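Local coordinates for protein BCL2-like 10 (Danio rerio, PDB 6FBX) that restrains apoptosis as a pro-survival member of the Bcl-2 family, binding BH3 segments such as that of Bad in a surface groove, at residues A[71-76]-A[96-101]. Residues are numbered along the deposited sequence; the frame is centred on the assembly and turned at random.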
ATOM      1  N   LYS A  71     -12.763   3.662  -0.422  1.00 28.10           N
ATOM      2  CA  LYS A  71     -13.482   2.922  -1.454  1.00 34.68           C
ATOM      3  C   LYS A  71     -12.771   3.034  -2.795  1.00 29.44           C
ATOM      4  O   LYS A  71     -12.620   2.039  -3.515  1.00 28.75           O
ATOM      5  CB  LYS A  71     -14.919   3.436  -1.558  1.00 54.95           C
ATOM      6  CG  LYS A  71     -15.775   2.723  -2.597  1.00 82.32           C
ATOM      7  CD  LYS A  71     -15.906   1.237  -2.299  1.00113.56           C
ATOM      8  CE  LYS A  71     -16.962   0.587  -3.177  1.00145.21           C
ATOM      9  NZ  LYS A  71     -17.006  -0.890  -3.006  1.00162.74           N
ATOM     10  N   CYS A  72     -12.323   4.240  -3.148  1.00 29.04           N
ATOM     11  CA  CYS A  72     -11.608   4.423  -4.407  1.00 28.67           C
ATOM     12  C   CYS A  72     -10.303   3.637  -4.422  1.00 27.11           C
ATOM     13  O   CYS A  72      -9.906   3.115  -5.470  1.00 28.62           O
ATOM     14  CB  CYS A  72     -11.346   5.910  -4.644  1.00 30.34           C
ATOM     15  SG  CYS A  72     -12.855   6.922  -4.760  1.00 35.02           S
ATOM     16  N   LEU A  73      -9.627   3.535  -3.273  1.00 23.28           N
ATOM     17  CA  LEU A  73      -8.374   2.791  -3.209  1.00 24.46           C
ATOM     18  C   LEU A  73      -8.606   1.304  -3.447  1.00 23.28           C
ATOM     19  O   LEU A  73      -7.790   0.638  -4.095  1.00 24.62           O
ATOM     20  CB  LEU A  73      -7.694   3.022  -1.857  1.00 23.60           C
ATOM     21  CG  LEU A  73      -6.362   2.306  -1.611  1.00 25.67           C
ATOM     22  CD1 LEU A  73      -5.296   2.769  -2.596  1.00 28.08           C
ATOM     23  CD2 LEU A  73      -5.891   2.522  -0.182  1.00 24.45           C
ATOM     24  N   GLN A  74      -9.714   0.762  -2.934  1.00 25.56           N
ATOM     25  CA  GLN A  74     -10.041  -0.633  -3.204  1.00 25.00           C
ATOM     26  C   GLN A  74     -10.143  -0.890  -4.702  1.00 25.77           C
ATOM     27  O   GLN A  74      -9.670  -1.920  -5.197  1.00 27.07           O
ATOM     28  CB  GLN A  74     -11.351  -1.016  -2.511  1.00 32.45           C
ATOM     29  CG  GLN A  74     -11.254  -1.106  -1.002  1.00 39.20           C
ATOM     30  CD  GLN A  74     -12.582  -1.449  -0.356  1.00 47.38           C
ATOM     31  OE1 GLN A  74     -13.645  -1.179  -0.914  1.00 49.11           O
ATOM     32  NE2 GLN A  74     -12.527  -2.055   0.826  1.00 52.12           N
ATOM     33  N   SER A  75     -10.754   0.035  -5.443  1.00 26.13           N
ATOM     34  CA  SER A  75     -10.912  -0.168  -6.880  1.00 31.80           C
ATOM     35  C   SER A  75      -9.568  -0.091  -7.595  1.00 30.45           C
ATOM     36  O   SER A  75      -9.334  -0.821  -8.565  1.00 32.38           O
ATOM     37  CB  SER A  75     -11.892   0.853  -7.454  1.00 39.67           C
ATOM     38  OG  SER A  75     -11.407   2.174  -7.298  1.00 43.35           O
ATOM     39  N   VAL A  76      -8.671   0.780  -7.129  1.00 28.67           N
ATOM     40  CA  VAL A  76      -7.337   0.857  -7.720  1.00 27.50           C
ATOM     41  C   VAL A  76      -6.558  -0.425  -7.442  1.00 27.98           C
ATOM     42  O   VAL A  76      -5.937  -0.998  -8.344  1.00 31.61           O
ATOM     43  CB  VAL A  76      -6.595   2.103  -7.199  1.00 27.30           C
ATOM     44  CG1 VAL A  76      -5.130   2.089  -7.636  1.00 27.45           C
ATOM     45  CG2 VAL A  76      -7.275   3.366  -7.703  1.00 26.24           C
ATOM     46  N   THR A  96       3.402   2.483  -1.019  1.00 18.47           N
ATOM     47  CA  THR A  96       3.957   3.757  -1.469  1.00 21.13           C
ATOM     48  C   THR A  96       2.847   4.734  -1.827  1.00 20.81           C
ATOM     49  O   THR A  96       2.846   5.887  -1.382  1.00 21.93           O
ATOM     50  CB  THR A  96       4.870   3.545  -2.676  1.00 21.89           C
ATOM     51  OG1 THR A  96       5.897   2.601  -2.349  1.00 23.39           O
ATOM     52  CG2 THR A  96       5.505   4.864  -3.101  1.00 25.22           C
ATOM     53  N   PHE A  97       1.896   4.285  -2.646  1.00 20.40           N
ATOM     54  CA  PHE A  97       0.809   5.157  -3.074  1.00 19.79           C
ATOM     55  C   PHE A  97      -0.006   5.645  -1.885  1.00 22.07           C
ATOM     56  O   PHE A  97      -0.355   6.828  -1.805  1.00 25.36           O
ATOM     57  CB  PHE A  97      -0.078   4.416  -4.071  1.00 20.56           C
ATOM     58  CG  PHE A  97      -1.210   5.238  -4.600  1.00 22.70           C
ATOM     59  CD1 PHE A  97      -0.970   6.449  -5.216  1.00 24.29           C
ATOM     60  CD2 PHE A  97      -2.516   4.791  -4.497  1.00 24.61           C
ATOM     61  CE1 PHE A  97      -2.011   7.211  -5.706  1.00 25.43           C
ATOM     62  CE2 PHE A  97      -3.564   5.549  -4.989  1.00 25.88           C
ATOM     63  CZ  PHE A  97      -3.308   6.758  -5.596  1.00 26.29           C
ATOM     64  N   THR A  98      -0.316   4.751  -0.945  1.00 19.92           N
ATOM     65  CA  THR A  98      -1.136   5.143   0.198  1.00 23.10           C
ATOM     66  C   THR A  98      -0.386   6.108   1.107  1.00 24.17           C
ATOM     67  O   THR A  98      -0.988   7.014   1.693  1.00 24.02           O
ATOM     68  CB  THR A  98      -1.581   3.901   0.969  1.00 23.53           C
ATOM     69  OG1 THR A  98      -2.296   3.029   0.086  1.00 23.10           O
ATOM     70  CG2 THR A  98      -2.487   4.281   2.129  1.00 25.07           C
ATOM     71  N   GLY A  99       0.929   5.933   1.233  1.00 22.05           N
ATOM     72  CA  GLY A  99       1.725   6.879   1.995  1.00 22.71           C
ATOM     73  C   GLY A  99       1.699   8.275   1.405  1.00 24.29           C
ATOM     74  O   GLY A  99       1.609   9.266   2.134  1.00 23.28           O
ATOM     75  N   VAL A 100       1.792   8.378   0.076  1.00 23.45           N
ATOM     76  CA  VAL A 100       1.705   9.684  -0.570  1.00 23.27           C
ATOM     77  C   VAL A 100       0.296  10.243  -0.428  1.00 23.56           C
ATOM     78  O   VAL A 100       0.108  11.438  -0.167  1.00 24.99           O
ATOM     79  CB  VAL A 100       2.125   9.578  -2.048  1.00 23.39           C
ATOM     80  CG1 VAL A 100       1.957  10.920  -2.755  1.00 25.30           C
ATOM     81  CG2 VAL A 100       3.564   9.103  -2.159  1.00 23.58           C
ATOM     82  N   LEU A 101      -0.710   9.389  -0.604  1.00 22.21           N
ATOM     83  CA  LEU A 101      -2.097   9.791  -0.414  1.00 25.42           C
ATOM     84  C   LEU A 101      -2.306  10.370   0.979  1.00 25.26           C
ATOM     85  O   LEU A 101      -2.886  11.450   1.140  1.00 26.21           O
ATOM     86  CB  LEU A 101      -2.992   8.572  -0.640  1.00 30.92           C
ATOM     87  CG  LEU A 101      -4.413   8.671  -1.176  1.00 40.23           C
ATOM     88  CD1 LEU A 101      -4.572   9.742  -2.240  1.00 44.81           C
ATOM     89  CD2 LEU A 101      -4.784   7.304  -1.729  1.00 43.08           C
TER
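Leu73 reaches across from helix 69-80 and sets its two methyls against Phe97 and Thr98 on helix 88-107. CD1 sits between the two: it comes to the edge of the Phe97 ring, close to the ring plane, 3.9 Å from Phe97 CD2 and 4.1 Å from Phe97 CE2, and lies 4.0 Å from Thr98 OG1. Leu73 CD2 meets the threonine alone, 3.6 Å from Thr98 OG1, with the leucine and threonine side chains meeting at about a right angle. In Leu73 the first torsion carries CG anti to the backbone N (chi1 180°), which directs both methyls at the facing helix. The Leu73 and Phe97 side chains pass alongside each other in opposite directions. The Thr98 hydroxyl meets carbon here, but its hydrogen bond is with Ile94 O, one turn back on its own helix. All three residues are buried. The helix carrying Phe97 is the central one of the Bcl-2 helical bundle, and both helices help line the groove that takes BH3 peptides: apolar side chains of the bound peptide pack on Phe97, Val76 and Ser75, while Phe61 meets the Phe97 ring edge-to-face. Away from Leu73 the fit slackens quickly, with Val76 CG1 4.6 Å from Phe97 CE2 and, at the other loose end, Leu101 CD2 4.6 Å from Leu73 CD1. Cys72, joined to Cys65 by a disulfide, lies on the flank facing helix 51-65, where it touches Phe61; Gln74, partly exposed, marks a more open side and touches Thr121 of helix 112-129.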